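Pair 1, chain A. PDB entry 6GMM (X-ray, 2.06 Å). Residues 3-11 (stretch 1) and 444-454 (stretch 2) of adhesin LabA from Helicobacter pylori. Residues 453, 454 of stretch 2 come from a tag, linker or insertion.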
# COMPACT_ATOMS: atom_id res chain seq x y z
N GLN A 3 2.36 -16.11 -39.29
CA GLN A 3 1.55 -16.00 -40.49
C GLN A 3 0.33 -15.09 -40.29
O GLN A 3 -0.09 -14.85 -39.15
CB GLN A 3 1.15 -17.39 -41.04
CG GLN A 3 0.07 -18.12 -40.25
CD GLN A 3 -0.06 -19.56 -40.68
OE1 GLN A 3 0.24 -20.49 -39.92
NE2 GLN A 3 -0.51 -19.79 -41.92
N ASP A 4 -0.23 -14.60 -41.41
CA ASP A 4 -1.36 -13.66 -41.42
C ASP A 4 -2.65 -14.26 -40.83
O ASP A 4 -3.42 -13.52 -40.22
CB ASP A 4 -1.58 -13.09 -42.84
CG ASP A 4 -0.34 -12.49 -43.50
OD1 ASP A 4 0.61 -12.08 -42.77
OD2 ASP A 4 -0.31 -12.42 -44.76
N LEU A 5 -2.85 -15.60 -40.98
CA LEU A 5 -4.01 -16.34 -40.46
C LEU A 5 -3.96 -16.44 -38.93
O LEU A 5 -4.99 -16.24 -38.28
CB LEU A 5 -4.07 -17.74 -41.12
CG LEU A 5 -5.07 -18.76 -40.59
CD1 LEU A 5 -6.51 -18.43 -41.01
CD2 LEU A 5 -4.70 -20.15 -41.06
N SER A 6 -2.76 -16.68 -38.36
CA SER A 6 -2.58 -16.75 -36.90
C SER A 6 -2.79 -15.38 -36.29
O SER A 6 -3.38 -15.27 -35.22
CB SER A 6 -1.19 -17.27 -36.57
OG SER A 6 -1.08 -17.46 -35.17
N ASP A 7 -2.34 -14.33 -37.01
CA ASP A 7 -2.47 -12.93 -36.62
C ASP A 7 -3.95 -12.54 -36.61
O ASP A 7 -4.39 -11.87 -35.68
CB ASP A 7 -1.69 -12.02 -37.59
CG ASP A 7 -0.18 -12.05 -37.43
OD1 ASP A 7 0.30 -12.08 -36.27
OD2 ASP A 7 0.52 -11.98 -38.47
N SER A 8 -4.70 -12.99 -37.63
CA SER A 8 -6.12 -12.73 -37.78
C SER A 8 -6.94 -13.38 -36.66
O SER A 8 -7.95 -12.80 -36.25
CB SER A 8 -6.61 -13.23 -39.14
OG SER A 8 -6.01 -12.51 -40.20
N TYR A 9 -6.49 -14.57 -36.17
CA TYR A 9 -7.19 -15.29 -35.12
C TYR A 9 -7.00 -14.64 -33.77
O TYR A 9 -7.98 -14.45 -33.06
CB TYR A 9 -6.85 -16.79 -35.12
CG TYR A 9 -7.87 -17.61 -35.88
CD1 TYR A 9 -8.99 -18.15 -35.24
CD2 TYR A 9 -7.74 -17.85 -37.25
CE1 TYR A 9 -9.93 -18.90 -35.93
CE2 TYR A 9 -8.69 -18.58 -37.95
CZ TYR A 9 -9.78 -19.11 -37.29
OH TYR A 9 -10.71 -19.86 -37.96
N GLU A 10 -5.75 -14.22 -33.44
CA GLU A 10 -5.45 -13.52 -32.20
C GLU A 10 -6.20 -12.16 -32.17
O GLU A 10 -6.70 -11.77 -31.11
CB GLU A 10 -3.93 -13.36 -31.99
CG GLU A 10 -3.49 -12.96 -30.58
CD GLU A 10 -3.89 -13.85 -29.41
OE1 GLU A 10 -3.65 -15.08 -29.48
OE2 GLU A 10 -4.41 -13.31 -28.40
N ARG A 11 -6.34 -11.53 -33.34
CA ARG A 11 -7.04 -10.26 -33.56
C ARG A 11 -8.53 -10.45 -33.28
O ARG A 11 -9.13 -9.63 -32.58
CB ARG A 11 -6.86 -9.82 -35.03
CG ARG A 11 -6.75 -8.32 -35.25
CD ARG A 11 -5.59 -7.98 -36.18
NE ARG A 11 -5.68 -8.66 -37.47
CZ ARG A 11 -4.64 -8.99 -38.23
NH1 ARG A 11 -3.40 -8.70 -37.83
NH2 ARG A 11 -4.82 -9.61 -39.39
N GLN A 444 -13.72 -22.15 -29.15
CA GLN A 444 -13.12 -22.69 -30.37
C GLN A 444 -12.12 -21.73 -30.98
O GLN A 444 -11.01 -22.16 -31.28
CB GLN A 444 -14.20 -23.04 -31.38
CG GLN A 444 -14.70 -24.46 -31.23
CD GLN A 444 -15.66 -24.85 -32.32
OE1 GLN A 444 -16.60 -24.11 -32.65
NE2 GLN A 444 -15.49 -26.04 -32.87
N VAL A 445 -12.45 -20.43 -31.08
CA VAL A 445 -11.57 -19.39 -31.63
C VAL A 445 -10.36 -19.20 -30.72
O VAL A 445 -9.23 -19.25 -31.20
CB VAL A 445 -12.36 -18.09 -31.94
CG1 VAL A 445 -11.45 -16.86 -32.08
CG2 VAL A 445 -13.20 -18.27 -33.20
N GLN A 446 -10.61 -19.05 -29.40
CA GLN A 446 -9.64 -18.88 -28.32
C GLN A 446 -8.61 -20.02 -28.39
O GLN A 446 -7.40 -19.77 -28.34
CB GLN A 446 -10.40 -18.95 -26.98
CG GLN A 446 -9.92 -18.02 -25.87
CD GLN A 446 -11.05 -17.71 -24.91
OE1 GLN A 446 -11.94 -18.54 -24.62
NE2 GLN A 446 -11.06 -16.48 -24.39
N SER A 447 -9.10 -21.25 -28.53
CA SER A 447 -8.26 -22.43 -28.64
C SER A 447 -7.59 -22.55 -30.02
O SER A 447 -6.44 -22.98 -30.08
CB SER A 447 -9.06 -23.68 -28.31
OG SER A 447 -8.19 -24.79 -28.35
N ARG A 448 -8.27 -22.17 -31.11
CA ARG A 448 -7.67 -22.23 -32.45
C ARG A 448 -6.53 -21.21 -32.59
O ARG A 448 -5.56 -21.48 -33.31
CB ARG A 448 -8.72 -22.04 -33.56
N SER A 449 -6.62 -20.08 -31.88
CA SER A 449 -5.61 -19.02 -31.87
C SER A 449 -4.31 -19.46 -31.19
O SER A 449 -3.23 -19.16 -31.70
CB SER A 449 -6.16 -17.75 -31.22
OG SER A 449 -5.17 -16.74 -31.17
N GLN A 450 -4.42 -20.17 -30.04
CA GLN A 450 -3.29 -20.69 -29.26
C GLN A 450 -2.65 -21.89 -29.95
O GLN A 450 -1.49 -22.23 -29.66
CB GLN A 450 -3.70 -21.03 -27.82
N GLU A 451 -3.39 -22.54 -30.86
CA GLU A 451 -2.93 -23.68 -31.64
C GLU A 451 -2.05 -23.17 -32.78
O GLU A 451 -1.02 -23.76 -33.08
CB GLU A 451 -4.12 -24.49 -32.19
CG GLU A 451 -4.74 -25.43 -31.17
CD GLU A 451 -6.14 -25.92 -31.48
OE1 GLU A 451 -6.37 -26.43 -32.60
OE2 GLU A 451 -6.99 -25.91 -30.55
N LEU A 452 -2.48 -22.05 -33.41
CA LEU A 452 -1.80 -21.40 -34.52
C LEU A 452 -0.53 -20.67 -34.06
O LEU A 452 0.43 -20.59 -34.82
CB LEU A 452 -2.74 -20.43 -35.24
CG LEU A 452 -3.70 -21.04 -36.25
CD1 LEU A 452 -4.95 -20.20 -36.36
CD2 LEU A 452 -3.03 -21.19 -37.61
N LYS A 453 -0.54 -20.16 -32.81
CA LYS A 453 0.61 -19.47 -32.19
C LYS A 453 1.83 -20.41 -31.98
O LYS A 453 2.96 -19.92 -31.91
CB LYS A 453 0.20 -18.79 -30.87
N GLY A 454 1.58 -21.72 -31.92
CA GLY A 454 2.59 -22.75 -31.76
C GLY A 454 2.99 -23.40 -33.07
O GLY A 454 3.00 -24.63 -33.20

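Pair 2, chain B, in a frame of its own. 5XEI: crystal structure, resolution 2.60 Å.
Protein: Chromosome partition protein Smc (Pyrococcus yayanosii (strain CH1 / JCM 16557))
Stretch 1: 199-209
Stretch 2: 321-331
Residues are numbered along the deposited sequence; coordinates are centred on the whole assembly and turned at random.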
# COMPACT_ATOMS: atom_id res chain seq x y z
N GLU B 199 -24.01 -4.98 -24.21
CA GLU B 199 -25.10 -5.93 -24.39
C GLU B 199 -26.45 -5.22 -24.36
O GLU B 199 -27.31 -5.48 -25.21
CB GLU B 199 -25.09 -7.03 -23.32
CG GLU B 199 -26.38 -7.90 -23.42
CD GLU B 199 -26.39 -9.18 -22.57
OE1 GLU B 199 -27.50 -9.68 -22.26
OE2 GLU B 199 -25.31 -9.71 -22.22
N VAL B 200 -26.66 -4.37 -23.36
CA VAL B 200 -27.93 -3.67 -23.24
C VAL B 200 -28.24 -2.91 -24.52
O VAL B 200 -29.35 -3.00 -25.06
CB VAL B 200 -27.91 -2.75 -22.01
CG1 VAL B 200 -28.94 -1.67 -22.16
CG2 VAL B 200 -28.16 -3.59 -20.75
N LYS B 201 -27.25 -2.19 -25.04
CA LYS B 201 -27.44 -1.46 -26.29
C LYS B 201 -27.84 -2.40 -27.42
O LYS B 201 -28.60 -2.02 -28.32
CB LYS B 201 -26.15 -0.70 -26.61
CG LYS B 201 -26.07 -0.04 -27.96
CD LYS B 201 -27.24 0.87 -28.24
CE LYS B 201 -27.01 1.60 -29.54
NZ LYS B 201 -28.01 1.16 -30.53
N LYS B 202 -27.40 -3.65 -27.36
CA LYS B 202 -27.73 -4.56 -28.45
C LYS B 202 -29.11 -5.17 -28.23
O LYS B 202 -29.91 -5.30 -29.17
CB LYS B 202 -26.61 -5.60 -28.57
CG LYS B 202 -26.94 -6.85 -29.30
CD LYS B 202 -25.75 -7.80 -29.20
CE LYS B 202 -26.11 -9.24 -29.59
NZ LYS B 202 -24.89 -10.08 -29.82
N GLN B 203 -29.43 -5.49 -26.98
CA GLN B 203 -30.78 -5.89 -26.62
C GLN B 203 -31.79 -4.79 -26.94
O GLN B 203 -32.87 -5.06 -27.47
CB GLN B 203 -30.81 -6.24 -25.14
CG GLN B 203 -32.14 -6.05 -24.50
CD GLN B 203 -32.20 -6.68 -23.13
OE1 GLN B 203 -31.23 -6.61 -22.35
NE2 GLN B 203 -33.33 -7.31 -22.82
N LEU B 204 -31.44 -3.54 -26.64
CA LEU B 204 -32.37 -2.43 -26.87
C LEU B 204 -32.80 -2.38 -28.32
O LEU B 204 -33.94 -2.03 -28.64
CB LEU B 204 -31.69 -1.11 -26.47
CG LEU B 204 -32.43 0.11 -25.94
CD1 LEU B 204 -31.39 1.15 -25.54
CD2 LEU B 204 -33.43 0.70 -26.91
N ASP B 205 -31.91 -2.76 -29.23
CA ASP B 205 -32.20 -2.61 -30.64
C ASP B 205 -33.00 -3.75 -31.22
O ASP B 205 -33.74 -3.55 -32.19
CB ASP B 205 -30.90 -2.43 -31.41
CG ASP B 205 -30.56 -0.96 -31.60
OD1 ASP B 205 -29.49 -0.50 -31.11
OD2 ASP B 205 -31.34 -0.26 -32.31
N LYS B 206 -32.87 -4.97 -30.69
CA LYS B 206 -33.94 -5.92 -30.92
C LYS B 206 -35.27 -5.28 -30.58
O LYS B 206 -36.20 -5.26 -31.39
CB LYS B 206 -33.73 -7.19 -30.10
CG LYS B 206 -32.71 -8.13 -30.69
CD LYS B 206 -33.15 -8.61 -32.07
CE LYS B 206 -31.98 -8.74 -33.04
NZ LYS B 206 -32.42 -8.64 -34.47
N LEU B 207 -35.35 -4.70 -29.38
CA LEU B 207 -36.64 -4.27 -28.86
C LEU B 207 -37.20 -3.09 -29.64
O LEU B 207 -38.42 -2.98 -29.76
CB LEU B 207 -36.51 -3.93 -27.38
CG LEU B 207 -36.80 -5.13 -26.47
CD1 LEU B 207 -36.08 -6.39 -26.94
CD2 LEU B 207 -36.40 -4.78 -25.06
N GLU B 208 -36.35 -2.20 -30.16
CA GLU B 208 -36.87 -1.11 -30.98
C GLU B 208 -37.60 -1.65 -32.19
O GLU B 208 -38.63 -1.10 -32.61
CB GLU B 208 -35.77 -0.18 -31.44
CG GLU B 208 -35.11 0.53 -30.32
CD GLU B 208 -33.67 0.86 -30.55
OE1 GLU B 208 -32.85 0.21 -29.89
OE2 GLU B 208 -33.38 1.79 -31.32
N LYS B 209 -37.06 -2.71 -32.79
CA LYS B 209 -37.65 -3.24 -34.01
C LYS B 209 -38.92 -4.02 -33.71
O LYS B 209 -39.94 -3.83 -34.39
CB LYS B 209 -36.62 -4.12 -34.73
CG LYS B 209 -37.19 -5.34 -35.43
CD LYS B 209 -36.14 -5.95 -36.36
CE LYS B 209 -36.57 -7.29 -36.93
NZ LYS B 209 -35.41 -8.04 -37.52
N LYS B 321 -45.05 -7.79 -25.63
CA LYS B 321 -44.26 -7.37 -24.48
C LYS B 321 -43.24 -6.31 -24.88
O LYS B 321 -42.85 -5.48 -24.05
CB LYS B 321 -43.56 -8.57 -23.86
CG LYS B 321 -44.38 -9.83 -23.84
CD LYS B 321 -45.13 -9.98 -22.52
CE LYS B 321 -46.33 -10.94 -22.63
NZ LYS B 321 -47.40 -10.69 -21.58
N ALA B 322 -42.82 -6.31 -26.15
CA ALA B 322 -41.79 -5.40 -26.62
C ALA B 322 -42.12 -3.94 -26.33
O ALA B 322 -41.22 -3.16 -26.00
CB ALA B 322 -41.55 -5.60 -28.12
N ILE B 323 -43.38 -3.54 -26.47
CA ILE B 323 -43.71 -2.14 -26.24
C ILE B 323 -43.37 -1.75 -24.81
O ILE B 323 -42.82 -0.67 -24.56
CB ILE B 323 -45.19 -1.87 -26.56
CG1 ILE B 323 -45.44 -2.03 -28.06
CG2 ILE B 323 -45.61 -0.49 -26.06
CD1 ILE B 323 -46.89 -2.33 -28.40
N GLU B 324 -43.66 -2.62 -23.85
CA GLU B 324 -43.30 -2.27 -22.49
C GLU B 324 -41.84 -2.62 -22.19
O GLU B 324 -41.18 -1.91 -21.42
CB GLU B 324 -44.24 -2.94 -21.48
CG GLU B 324 -45.71 -2.50 -21.54
CD GLU B 324 -45.91 -0.98 -21.73
OE1 GLU B 324 -46.76 -0.59 -22.57
OE2 GLU B 324 -45.22 -0.19 -21.06
N ASP B 325 -41.31 -3.70 -22.79
CA ASP B 325 -39.92 -4.09 -22.57
C ASP B 325 -38.96 -3.00 -23.01
O ASP B 325 -37.95 -2.75 -22.35
CB ASP B 325 -39.61 -5.39 -23.31
CG ASP B 325 -40.02 -6.65 -22.53
OD1 ASP B 325 -40.35 -6.51 -21.33
OD2 ASP B 325 -40.01 -7.76 -23.12
N PHE B 326 -39.25 -2.36 -24.14
CA PHE B 326 -38.43 -1.25 -24.60
C PHE B 326 -38.18 -0.24 -23.49
O PHE B 326 -37.03 -0.05 -23.05
CB PHE B 326 -39.12 -0.59 -25.78
CG PHE B 326 -38.33 0.51 -26.35
CD1 PHE B 326 -38.54 1.82 -25.93
CD2 PHE B 326 -37.36 0.25 -27.28
CE1 PHE B 326 -37.78 2.85 -26.45
CE2 PHE B 326 -36.61 1.29 -27.79
CZ PHE B 326 -36.82 2.59 -27.38
N GLU B 327 -39.24 0.42 -23.01
CA GLU B 327 -39.10 1.42 -21.95
C GLU B 327 -38.15 0.97 -20.85
O GLU B 327 -37.26 1.72 -20.43
CB GLU B 327 -40.47 1.75 -21.36
CG GLU B 327 -41.54 1.92 -22.41
CD GLU B 327 -41.31 3.15 -23.27
OE1 GLU B 327 -40.82 4.16 -22.70
OE2 GLU B 327 -41.64 3.09 -24.49
N VAL B 328 -38.30 -0.26 -20.39
CA VAL B 328 -37.53 -0.71 -19.25
C VAL B 328 -36.06 -0.84 -19.61
O VAL B 328 -35.17 -0.55 -18.79
CB VAL B 328 -38.11 -2.02 -18.71
CG1 VAL B 328 -37.10 -2.82 -18.04
CG2 VAL B 328 -39.16 -1.73 -17.78
N VAL B 329 -35.77 -1.29 -20.83
CA VAL B 329 -34.38 -1.49 -21.18
C VAL B 329 -33.74 -0.16 -21.53
O VAL B 329 -32.55 0.06 -21.26
CB VAL B 329 -34.25 -2.51 -22.32
CG1 VAL B 329 -32.81 -2.66 -22.74
CG2 VAL B 329 -34.81 -3.86 -21.90
N GLU B 330 -34.52 0.77 -22.07
CA GLU B 330 -33.98 2.08 -22.35
C GLU B 330 -33.58 2.81 -21.06
O GLU B 330 -32.49 3.39 -20.98
CB GLU B 330 -34.98 2.89 -23.16
CG GLU B 330 -34.50 4.29 -23.29
CD GLU B 330 -33.80 4.47 -24.61
OE1 GLU B 330 -32.86 5.28 -24.65
OE2 GLU B 330 -34.19 3.81 -25.58
N ARG B 331 -34.44 2.78 -20.03
CA ARG B 331 -34.04 3.36 -18.75
C ARG B 331 -32.74 2.75 -18.25
O ARG B 331 -31.84 3.47 -17.81
CB ARG B 331 -35.14 3.19 -17.69
CG ARG B 331 -36.48 3.78 -18.08
CD ARG B 331 -37.48 3.83 -16.93
NE ARG B 331 -38.76 3.25 -17.34
CZ ARG B 331 -39.81 3.96 -17.73
NH1 ARG B 331 -40.93 3.33 -18.09
NH2 ARG B 331 -39.75 5.29 -17.79

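Both pairs are two helices crossing in a broadly antiparallel sense. In pair 1 the axes approach to 8.7 Å with 144° between their N-to-C directions; in pair 2 the values are 8.9 Å and 148°. Superposing the N, CA and C atoms of 14 central residues gives an RMSD of 0.6 Å, and the buried surface is nearly equal, 421 and 429 Å². The same backbone frame is therefore filled to a similar extent by different side chains.

Tyr A9 matches Leu B207, their CA atoms 0.3 Å apart, and both CA-to-CB bonds point toward the partner helix. Tyr A9 is the knob of pair 1, seated among Val A445, Arg A448, Ser A449 and Leu A452. Its CD1 lies 4.2 Å from Val A445 CG1, and its CD2 3.8 Å from Leu A452 CD1. The shorter Leu B207 places CD2 3.7 Å from Val B329 CG2. Arg A448 and Asp B325 also match, CA atoms 0.4 Å apart, with CA-to-CB bonds toward the first helix. Each touches the matched residue: Arg A448 CB lies 4.1 Å from Tyr A9 CE1, and Asp B325 CB 3.7 Å from Leu B207 CD2. Arg A448 is not modelled beyond CB.

The CA-to-CB bonds of Leu A452 and Val B329 (CA atoms 0.4 Å apart) both point toward the first helix, and the two residues are covered by the first stretch to a similar extent, 99 and 93 Å². In pair 2 this position supplies the knob: Val B329 sits among Val B200, Gln B203, Leu B204 and Leu B207, with its CG1 4.0 Å from Val B200 CG1. Leu A452 reaches Leu A5, CD2 to CD2 at 4.0 Å, while Gln B203, the match of Leu A5, uses its aliphatic part, CG lying 3.9 Å from Val B329 CG1.

The sharpest difference is at Ser A449 and Phe B326, whose CA atoms fall 0.6 Å apart. The helix spacing here is shared: Ser A449 CA lies 5.2 Å from Tyr A9 CA, and Phe B326 CA 5.5 Å from Leu B207 CA. Ser A449 OG donates a hydrogen bond to Glu A10 OE1 at 2.8 Å. Phe B326 instead fills its space with a ring. Glu B208, the match of Glu A10, meets the ring edge, its CG only 3.0 Å from Phe B326 CE2, a tight contact; no hydrogen bond crosses pair 2.

Ser A6 and Leu B204 (CA atoms 0.8 Å apart after superposition) continue the contrast. Ser A6 OG lies 3.4 Å from Leu A452 CB, whereas Leu B204 extends CD2 to 3.4 Å from Phe B326 CE2. Val A445 and Ala B322 (CA atoms 1.3 Å apart) also differ in size: Ala B322 CB lies 4.4 Å from Leu B207 O, a lighter contact than valine makes with the tyrosine ring. Pair 1 thus combines a large aromatic knob with small serines and one polar link, while pair 2 seats a valine knob from the second helix and adds the Phe B326 ring against Leu B204, Leu B207 and Glu B208.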